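Local coordinates for subtilisin-like protein (Prochloron didemni, PDB 3ZXY), which probably cleaves peptide bonds as a subtilisin-type serine endopeptidase, this chain being the protease domain of the larger PatA protein, with one active-site position engineered, at residues H8-A13 with L223-Q228; V55-F60 with L196-G201; P155-A160 with G180-Q185. The protein carries 1 engineered substitution. All coordinates share one frame; numbering follows the deposited sequence.

Interaction 1 of 3, residues H8-A13 with L223-Q228; sequences HNIRVA and LLLSEQ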
loop_
_atom_site.group_PDB
_atom_site.type_symbol
_atom_site.label_atom_id
_atom_site.label_comp_id
_atom_site.label_asym_id
_atom_site.label_seq_id
_atom_site.Cartn_x
_atom_site.Cartn_y
_atom_site.Cartn_z
ATOM N N HIS A 8 -16.679 6.033 -1.366
ATOM C CA HIS A 8 -16.976 4.670 -0.941
ATOM C C HIS A 8 -17.056 3.690 -2.082
ATOM O O HIS A 8 -17.020 2.494 -1.847
ATOM C CB HIS A 8 -18.238 4.622 -0.073
ATOM C CG HIS A 8 -19.522 4.838 -0.828
ATOM N ND1 HIS A 8 -20.190 6.009 -0.806
ATOM C CD2 HIS A 8 -20.306 3.957 -1.583
ATOM C CE1 HIS A 8 -21.317 5.898 -1.535
ATOM N NE2 HIS A 8 -21.381 4.645 -2.012
ATOM N N ASN A 9 -17.154 4.169 -3.321
ATOM C CA ASN A 9 -17.130 3.290 -4.497
ATOM C C ASN A 9 -15.729 2.762 -4.860
ATOM O O ASN A 9 -15.601 1.871 -5.702
ATOM C CB ASN A 9 -17.740 3.996 -5.709
ATOM C CG ASN A 9 -19.224 4.236 -5.545
ATOM O OD1 ASN A 9 -19.702 5.372 -5.564
ATOM N ND2 ASN A 9 -19.966 3.157 -5.370
ATOM N N ILE A 10 -14.690 3.290 -4.218
ATOM C CA ILE A 10 -13.324 2.810 -4.420
ATOM C C ILE A 10 -12.967 1.832 -3.314
ATOM O O ILE A 10 -13.093 2.149 -2.130
ATOM C CB ILE A 10 -12.322 3.985 -4.456
ATOM C CG1 ILE A 10 -12.688 4.911 -5.614
ATOM C CG2 ILE A 10 -10.873 3.491 -4.561
ATOM C CD1 ILE A 10 -12.738 4.264 -6.990
ATOM N N ARG A 11 -12.497 0.656 -3.714
ATOM C CA ARG A 11 -12.170 -0.431 -2.792
ATOM C C ARG A 11 -10.673 -0.637 -2.698
ATOM O O ARG A 11 -9.998 -0.837 -3.709
ATOM C CB ARG A 11 -12.862 -1.717 -3.247
ATOM C CG ARG A 11 -14.378 -1.598 -3.197
ATOM C CD ARG A 11 -15.081 -2.739 -3.908
ATOM N NE ARG A 11 -15.075 -2.617 -5.371
ATOM C CZ ARG A 11 -15.891 -1.872 -6.112
ATOM N NH1 ARG A 11 -16.853 -1.094 -5.583
ATOM N NH2 ARG A 11 -15.749 -1.906 -7.438
ATOM N N VAL A 12 -10.175 -0.582 -1.471
ATOM C CA VAL A 12 -8.754 -0.750 -1.187
ATOM C C VAL A 12 -8.612 -1.987 -0.308
ATOM O O VAL A 12 -9.187 -2.046 0.777
ATOM C CB VAL A 12 -8.189 0.459 -0.433
ATOM C CG1 VAL A 12 -6.706 0.287 -0.169
ATOM C CG2 VAL A 12 -8.482 1.747 -1.184
ATOM N N ALA A 13 -7.864 -2.973 -0.789
ATOM C CA ALA A 13 -7.603 -4.196 -0.027
ATOM C C ALA A 13 -6.282 -4.077 0.713
ATOM O O ALA A 13 -5.300 -3.577 0.148
ATOM C CB ALA A 13 -7.575 -5.395 -0.943
ATOM N N LEU A 223 -7.356 8.217 -3.262
ATOM C CA LEU A 223 -7.874 9.565 -3.442
ATOM C C LEU A 223 -7.866 9.981 -4.912
ATOM O O LEU A 223 -8.792 10.655 -5.355
ATOM C CB LEU A 223 -7.101 10.575 -2.598
ATOM C CG LEU A 223 -7.218 10.378 -1.084
ATOM C CD1 LEU A 223 -6.391 11.442 -0.389
ATOM C CD2 LEU A 223 -8.674 10.441 -0.617
ATOM N N LEU A 224 -6.843 9.585 -5.659
ATOM C CA LEU A 224 -6.813 9.891 -7.098
ATOM C C LEU A 224 -7.923 9.146 -7.851
ATOM O O LEU A 224 -8.592 9.724 -8.707
ATOM C CB LEU A 224 -5.429 9.605 -7.675
ATOM C CG LEU A 224 -4.345 10.590 -7.224
ATOM C CD1 LEU A 224 -2.965 9.993 -7.488
ATOM C CD2 LEU A 224 -4.499 11.937 -7.937
ATOM N N LEU A 225 -8.144 7.877 -7.537
ATOM C CA LEU A 225 -9.291 7.154 -8.093
ATOM C C LEU A 225 -10.608 7.815 -7.718
ATOM O O LEU A 225 -11.522 7.888 -8.524
ATOM C CB LEU A 225 -9.295 5.695 -7.632
ATOM C CG LEU A 225 -8.175 4.803 -8.144
ATOM C CD1 LEU A 225 -8.205 3.473 -7.393
ATOM C CD2 LEU A 225 -8.342 4.583 -9.641
ATOM N N SER A 226 -10.717 8.279 -6.481
ATOM C CA SER A 226 -11.930 8.928 -6.019
ATOM C C SER A 226 -12.181 10.203 -6.828
ATOM O O SER A 226 -13.324 10.522 -7.181
ATOM C CB SER A 226 -11.819 9.227 -4.530
ATOM O OG SER A 226 -11.746 8.011 -3.788
ATOM N N GLU A 227 -11.101 10.907 -7.141
ATOM C CA GLU A 227 -11.207 12.086 -7.991
ATOM C C GLU A 227 -11.676 11.732 -9.400
ATOM O O GLU A 227 -12.467 12.459 -9.990
ATOM C CB GLU A 227 -9.872 12.829 -8.026
ATOM C CG GLU A 227 -10.024 14.289 -8.424
ATOM C CD GLU A 227 -10.797 15.100 -7.394
ATOM O OE1 GLU A 227 -10.752 14.767 -6.177
ATOM O OE2 GLU A 227 -11.457 16.081 -7.791
ATOM N N GLN A 228 -11.183 10.633 -9.958
ATOM C CA GLN A 228 -11.656 10.194 -11.255
ATOM C C GLN A 228 -13.160 9.982 -11.233
ATOM O O GLN A 228 -13.865 10.431 -12.142
ATOM C CB GLN A 228 -10.933 8.922 -11.715
ATOM C CG GLN A 228 -9.478 9.147 -12.083
ATOM C CD GLN A 228 -8.734 7.870 -12.424
ATOM O OE1 GLN A 228 -9.052 6.801 -11.933
ATOM N NE2 GLN A 228 -7.683 7.996 -13.237
#

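Interaction 2 of 3, residues V55-F60 with L196-G201; sequences VASIIF and LGAKPG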
loop_
_atom_site.group_PDB
_atom_site.type_symbol
_atom_site.label_atom_id
_atom_site.label_comp_id
_atom_site.label_asym_id
_atom_site.label_seq_id
_atom_site.Cartn_x
_atom_site.Cartn_y
_atom_site.Cartn_z
ATOM N N VAL A 55 -0.830 -0.675 9.553
ATOM C CA VAL A 55 -0.953 -0.412 8.100
ATOM C C VAL A 55 -2.387 0.007 7.724
ATOM O O VAL A 55 -2.593 0.997 7.007
ATOM C CB VAL A 55 -0.490 -1.650 7.280
ATOM C CG1 VAL A 55 -0.922 -1.573 5.807
ATOM C CG2 VAL A 55 1.020 -1.810 7.379
ATOM N N ALA A 56 -3.378 -0.712 8.232
ATOM C CA ALA A 56 -4.769 -0.406 7.903
ATOM C C ALA A 56 -5.135 0.975 8.416
ATOM O O ALA A 56 -5.836 1.725 7.713
ATOM C CB ALA A 56 -5.728 -1.452 8.459
ATOM N N SER A 57 -4.632 1.344 9.590
ATOM C CA SER A 57 -5.013 2.620 10.205
ATOM C C SER A 57 -4.500 3.823 9.406
ATOM O O SER A 57 -5.125 4.879 9.395
ATOM C CB SER A 57 -4.553 2.683 11.662
ATOM O OG SER A 57 -3.151 2.808 11.801
ATOM N N ILE A 58 -3.369 3.663 8.736
ATOM C CA ILE A 58 -2.795 4.747 7.934
ATOM C C ILE A 58 -3.750 5.175 6.828
ATOM O O ILE A 58 -3.823 6.365 6.480
ATOM C CB ILE A 58 -1.405 4.343 7.375
ATOM C CG1 ILE A 58 -0.383 4.301 8.507
ATOM C CG2 ILE A 58 -0.936 5.317 6.295
ATOM C CD1 ILE A 58 0.869 3.513 8.145
ATOM N N ILE A 59 -4.486 4.212 6.283
ATOM C CA ILE A 59 -5.450 4.478 5.212
ATOM C C ILE A 59 -6.833 4.774 5.776
ATOM O O ILE A 59 -7.474 5.743 5.379
ATOM C CB ILE A 59 -5.526 3.289 4.222
ATOM C CG1 ILE A 59 -4.126 3.012 3.657
ATOM C CG2 ILE A 59 -6.548 3.551 3.107
ATOM C CD1 ILE A 59 -4.025 1.749 2.829
ATOM N N PHE A 60 -7.311 3.942 6.707
ATOM C CA PHE A 60 -8.725 3.969 7.109
ATOM C C PHE A 60 -9.028 4.586 8.464
ATOM O O PHE A 60 -10.197 4.659 8.847
ATOM C CB PHE A 60 -9.315 2.557 7.051
ATOM C CG PHE A 60 -9.300 1.970 5.668
ATOM C CD1 PHE A 60 -10.161 2.476 4.687
ATOM C CD2 PHE A 60 -8.445 0.930 5.349
ATOM C CE1 PHE A 60 -10.154 1.952 3.400
ATOM C CE2 PHE A 60 -8.441 0.415 4.056
ATOM C CZ PHE A 60 -9.282 0.929 3.104
ATOM N N LEU A 196 2.618 7.437 12.224
ATOM C CA LEU A 196 1.612 7.155 13.265
ATOM C C LEU A 196 0.634 6.081 12.795
ATOM O O LEU A 196 0.167 6.095 11.658
ATOM C CB LEU A 196 0.843 8.435 13.596
ATOM C CG LEU A 196 -0.161 8.361 14.750
ATOM C CD1 LEU A 196 0.515 8.075 16.085
ATOM C CD2 LEU A 196 -0.944 9.662 14.793
ATOM N N GLY A 197 0.353 5.120 13.666
ATOM C CA GLY A 197 -0.662 4.121 13.371
ATOM C C GLY A 197 -1.186 3.506 14.655
ATOM O O GLY A 197 -0.661 3.751 15.737
ATOM N N ALA A 198 -2.248 2.726 14.516
ATOM C CA ALA A 198 -2.927 2.074 15.627
ATOM C C ALA A 198 -2.241 0.799 16.114
ATOM O O ALA A 198 -1.617 0.085 15.330
ATOM C CB ALA A 198 -4.351 1.738 15.209
ATOM N N LYS A 199 -2.387 0.534 17.408
ATOM C CA LYS A 199 -1.920 -0.708 18.048
ATOM C C LYS A 199 -3.109 -1.586 18.380
ATOM O O LYS A 199 -4.092 -1.086 18.925
ATOM C CB LYS A 199 -1.210 -0.401 19.357
ATOM C CG LYS A 199 0.128 0.291 19.184
ATOM C CD LYS A 199 0.963 0.221 20.455
ATOM C CE LYS A 199 0.335 0.973 21.612
ATOM N NZ LYS A 199 1.148 0.832 22.850
ATOM N N PRO A 200 -3.024 -2.893 18.097
ATOM C CA PRO A 200 -4.127 -3.762 18.475
ATOM C C PRO A 200 -4.356 -3.729 19.976
ATOM O O PRO A 200 -3.411 -3.766 20.760
ATOM C CB PRO A 200 -3.695 -5.151 17.990
ATOM C CG PRO A 200 -2.238 -5.051 17.733
ATOM C CD PRO A 200 -1.944 -3.627 17.416
ATOM N N GLY A 201 -5.621 -3.633 20.360
ATOM C CA GLY A 201 -5.992 -3.551 21.759
ATOM C C GLY A 201 -6.009 -2.146 22.329
ATOM O O GLY A 201 -6.408 -1.952 23.494
#

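Interaction 3 of 3, residues P155-A160 with G180-Q185; sequences PAALPA and GSTYEQ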
loop_
_atom_site.group_PDB
_atom_site.type_symbol
_atom_site.label_atom_id
_atom_site.label_comp_id
_atom_site.label_asym_id
_atom_site.label_seq_id
_atom_site.Cartn_x
_atom_site.Cartn_y
_atom_site.Cartn_z
ATOM N N PRO A 155 6.466 -8.925 -4.120
ATOM C CA PRO A 155 5.998 -8.501 -5.446
ATOM C C PRO A 155 6.373 -7.105 -5.929
ATOM O O PRO A 155 6.027 -6.754 -7.060
ATOM C CB PRO A 155 4.483 -8.614 -5.308
ATOM C CG PRO A 155 4.215 -8.318 -3.890
ATOM C CD PRO A 155 5.351 -8.968 -3.152
ATOM N N ALA A 156 7.044 -6.307 -5.117
ATOM C CA ALA A 156 7.374 -4.934 -5.514
ATOM C C ALA A 156 8.026 -4.814 -6.895
ATOM O O ALA A 156 7.767 -3.831 -7.596
ATOM C CB ALA A 156 8.256 -4.280 -4.471
ATOM N N ALA A 157 8.878 -5.767 -7.277
ATOM C CA ALA A 157 9.608 -5.729 -8.542
ATOM C C ALA A 157 8.848 -6.273 -9.765
ATOM O O ALA A 157 9.375 -6.279 -10.892
ATOM C CB ALA A 157 10.944 -6.479 -8.397
ATOM N N LEU A 158 7.617 -6.743 -9.564
ATOM C CA LEU A 158 6.924 -7.471 -10.619
ATOM C C LEU A 158 6.180 -6.531 -11.565
ATOM O O LEU A 158 5.970 -5.372 -11.248
ATOM C CB LEU A 158 5.996 -8.522 -10.009
ATOM C CG LEU A 158 6.724 -9.654 -9.269
ATOM C CD1 LEU A 158 5.708 -10.653 -8.719
ATOM C CD2 LEU A 158 7.728 -10.367 -10.154
ATOM N N PRO A 159 5.792 -7.030 -12.743
ATOM C CA PRO A 159 5.244 -6.105 -13.760
ATOM C C PRO A 159 3.982 -5.346 -13.347
ATOM O O PRO A 159 3.050 -5.925 -12.808
ATOM C CB PRO A 159 4.975 -7.011 -14.952
ATOM C CG PRO A 159 5.895 -8.175 -14.757
ATOM C CD PRO A 159 6.003 -8.384 -13.284
ATOM N N ALA A 160 3.986 -4.043 -13.623
ATOM C CA ALA A 160 2.854 -3.138 -13.373
ATOM C C ALA A 160 2.589 -2.834 -11.905
ATOM O O ALA A 160 1.597 -2.184 -11.576
ATOM C CB ALA A 160 1.587 -3.638 -14.054
ATOM N N GLY A 180 17.052 -1.377 -5.938
ATOM C CA GLY A 180 17.386 -2.181 -7.105
ATOM C C GLY A 180 16.856 -1.589 -8.404
ATOM O O GLY A 180 15.959 -0.743 -8.386
ATOM N N SER A 181 17.393 -2.055 -9.515
ATOM C CA SER A 181 17.189 -1.371 -10.824
ATOM C C SER A 181 15.731 -1.196 -11.201
ATOM O O SER A 181 15.346 -0.155 -11.698
ATOM C CB SER A 181 17.913 -2.079 -11.959
ATOM O OG SER A 181 17.472 -3.412 -12.073
ATOM N N THR A 182 14.910 -2.210 -10.965
ATOM C CA THR A 182 13.508 -2.146 -11.387
ATOM C C THR A 182 12.756 -1.047 -10.685
ATOM O O THR A 182 11.808 -0.481 -11.240
ATOM C CB THR A 182 12.833 -3.506 -11.158
ATOM O OG1 THR A 182 13.613 -4.492 -11.838
ATOM C CG2 THR A 182 11.341 -3.512 -11.668
ATOM N N TYR A 183 13.191 -0.711 -9.479
ATOM C CA TYR A 183 12.562 0.364 -8.726
ATOM C C TYR A 183 12.846 1.745 -9.316
ATOM O O TYR A 183 12.128 2.687 -9.000
ATOM C CB TYR A 183 13.051 0.348 -7.302
ATOM C CG TYR A 183 12.722 -0.865 -6.459
ATOM C CD1 TYR A 183 11.693 -1.744 -6.785
ATOM C CD2 TYR A 183 13.418 -1.103 -5.291
ATOM C CE1 TYR A 183 11.393 -2.811 -5.972
ATOM C CE2 TYR A 183 13.131 -2.174 -4.471
ATOM C CZ TYR A 183 12.109 -3.028 -4.803
ATOM O OH TYR A 183 11.788 -4.091 -3.966
ATOM N N GLU A 184 13.875 1.897 -10.136
ATOM C CA GLU A 184 14.121 3.186 -10.786
ATOM C C GLU A 184 12.999 3.486 -11.770
ATOM O O GLU A 184 12.748 4.660 -12.085
ATOM C CB GLU A 184 15.471 3.163 -11.491
ATOM C CG GLU A 184 16.047 4.516 -11.887
ATOM C CD GLU A 184 17.383 4.364 -12.613
ATOM O OE1 GLU A 184 18.304 3.700 -12.057
ATOM O OE2 GLU A 184 17.528 4.921 -13.733
ATOM N N GLN A 185 12.345 2.444 -12.279
ATOM C CA GLN A 185 11.270 2.616 -13.256
ATOM C C GLN A 185 9.901 2.622 -12.613
ATOM O O GLN A 185 8.994 3.298 -13.106
ATOM C CB GLN A 185 11.291 1.522 -14.337
ATOM C CG GLN A 185 12.438 1.666 -15.326
ATOM C CD GLN A 185 13.727 0.999 -14.865
ATOM O OE1 GLN A 185 13.744 -0.195 -14.532
ATOM N NE2 GLN A 185 14.829 1.751 -14.903
#

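Interaction 1 of 3, residues H8-A13 with L223-Q228
Ile10 and Leu225 meet with their side chains crossed at about a right angle, and two separate pairs of carbons mark the crossing. The longer branch of Ile10 reaches the root of the leucine, CD1 lying 3.8 Å from Leu225 CB, while its short branch meets the leucine's end, CG2 to Leu225 CD1 at 3.9 Å. The first torsion of Ile10 explains the division: CG1 stands anti to the carbonyl carbon (chi1 -61°) and CG2 anti to the backbone N, and the two methyls touch different levels of the same partner. On the neighbouring helix position, Ser226 lies beside the isoleucine stem, with OG 3.7 Å from Ile10 CG1. This is van der Waals contact, since CG1 is aliphatic; the hydroxyl hydrogen-bonds the carbonyl O of Ala222, one turn back in its own helix.

The alpha carbons of Ile10 and Ser226 are the nearest pair across the segments, 6.5 Å apart. Strand 11-16 is an interior strand of the parallel subtilase sheet, between strands 75-80 and 108-111, and Ile10 just ahead of it is already paired with Arg75 by backbone hydrogen bonding. Helix 210-230, which carries near its start the predicted relay serine position, here the engineered Ala211, passes this strand near its own C-terminal end. Val229 and Pro235 also touch Ile10, and Val240 of helix 237-247 touches Leu225.

No hydrogen bond links the two segments, and all three touching residues are buried. The join between sheet and helix here therefore rests on shape and exclusion of water, with the one polar side-chain atom in it satisfied within the helix.

Interaction 2 of 3, residues V55-F60 with L196-G201
Ser57 carries OG between its backbone N and its carbonyl carbon (chi1 71°), the rotamer that brings the hydroxyl oxygen to the backbone of Ala198. Ala198 N donates to Ser57 OG at 2.9 Å, and the N-H...O angle of 164° makes the bond nearly straight. The same oxygen is hydrogen-bonded to His54 O, one turn back in the helix, and this second partner helps fix its rotation. Close by, Ser57 OG lies 3.2 Å from Gly197 CA. A beta carbon at the glycine would sit about as near to this oxygen, a tight fit that the lack of a side chain avoids. The CB atoms of Ser57 and Ala198 pack at 3.7 Å.

Helix 47-60 belongs to the subtilisin-like fold and contains the predicted charge-relay histidine, His51. Strand 195-198 pairs antiparallel with strand 204-207 in a two-stranded sheet apart from the main parallel one. The local axes of helix 55-60 and strand 196-198 approach to 6.3 Å at 110°, so the helix lies across the strand and meets it through few residues.

Ile58 makes the second touch. Its CG1 stands anti to the carbonyl carbon (chi1 -71°), which puts this methylene 3.7 Å from Leu196 O. Pro215 and Ile216 of helix 210-230 also pack against Ile58, whose side chain is about 8 Å from that of the engineered Ala211, at the predicted serine position of the relay.

Interaction 3 of 3, residues P155-A160 with G180-Q185
A type I beta turn, Pro155 to Leu158, meets segment 180-185, which leads into the short helix carrying Tyr183, in the part of the subtilisin-like domain where the chain runs from strand 152-154 into strand 162-167 of the parallel sheet. The turn is closed by Leu158 N to Pro155 O at 3.0 Å, and its two middle residues, Ala156 and Ala157, make the contact. The alpha carbons of Ala157 and Thr182 are the nearest pair, 6.0 Å apart.

Tyr183 supplies the larger part of the helix side. With CG anti to the carbonyl carbon (chi1 -64°), its ring reaches out to the turn. The methyl of Ala156 approaches the ring obliquely, CB lying 3.8 Å from Tyr183 CE1 and 3.6 Å from Tyr183 OH. Ala157 N comes instead to the ring edge, near its plane and 4.1 Å from Tyr183 CE1, with no hydrogen bond between them.

The phenol oxygen is held by main-chain atoms beyond the two segments: it hydrogen-bonds Ala144 O and His153 N, while Leu152 and Ala163 pack against the tyrosine. A phenylalanine in place of Tyr183 would probably keep much of the contact with Ala156 but leave Ala144 O and His153 N without this shared partner. Gln186, three residues further along, adds a polar tie by giving its NE2 to the carbonyl oxygens of Ala156 and Leu158.

Thr182 completes the contact through its methyl: with OG1 beside the backbone N (chi1 -55°), CG2 stands anti to that N and lies 3.5 Å from Ala157 O.

In the fold
Interactions 1 and 2 are buried; interaction 3 is only partly so, with Ala157 and Thr182 partly exposed. Strand 11-16 connects the first two: Val12 CB lies 3.7 Å from Phe60 CZ, so helix 47-60 packs on the same strand whose start faces helix 210-230. That last helix, one side of interaction 1, also touches Ile58 and so borders interaction 2. Interaction 3 stands apart, about 11 Å from interaction 1 and 13 Å from interaction 2 between nearest atoms, and across the chain's centre from the latter. Chemistry follows place: van der Waals contact without a hydrogen bond joins the lead-in to strand 11-16 to a helix, a side-chain-to-backbone hydrogen bond joins helix to hairpin strand in 55-60/196-201, and a tyrosine meets a turn in 155-160/180-185.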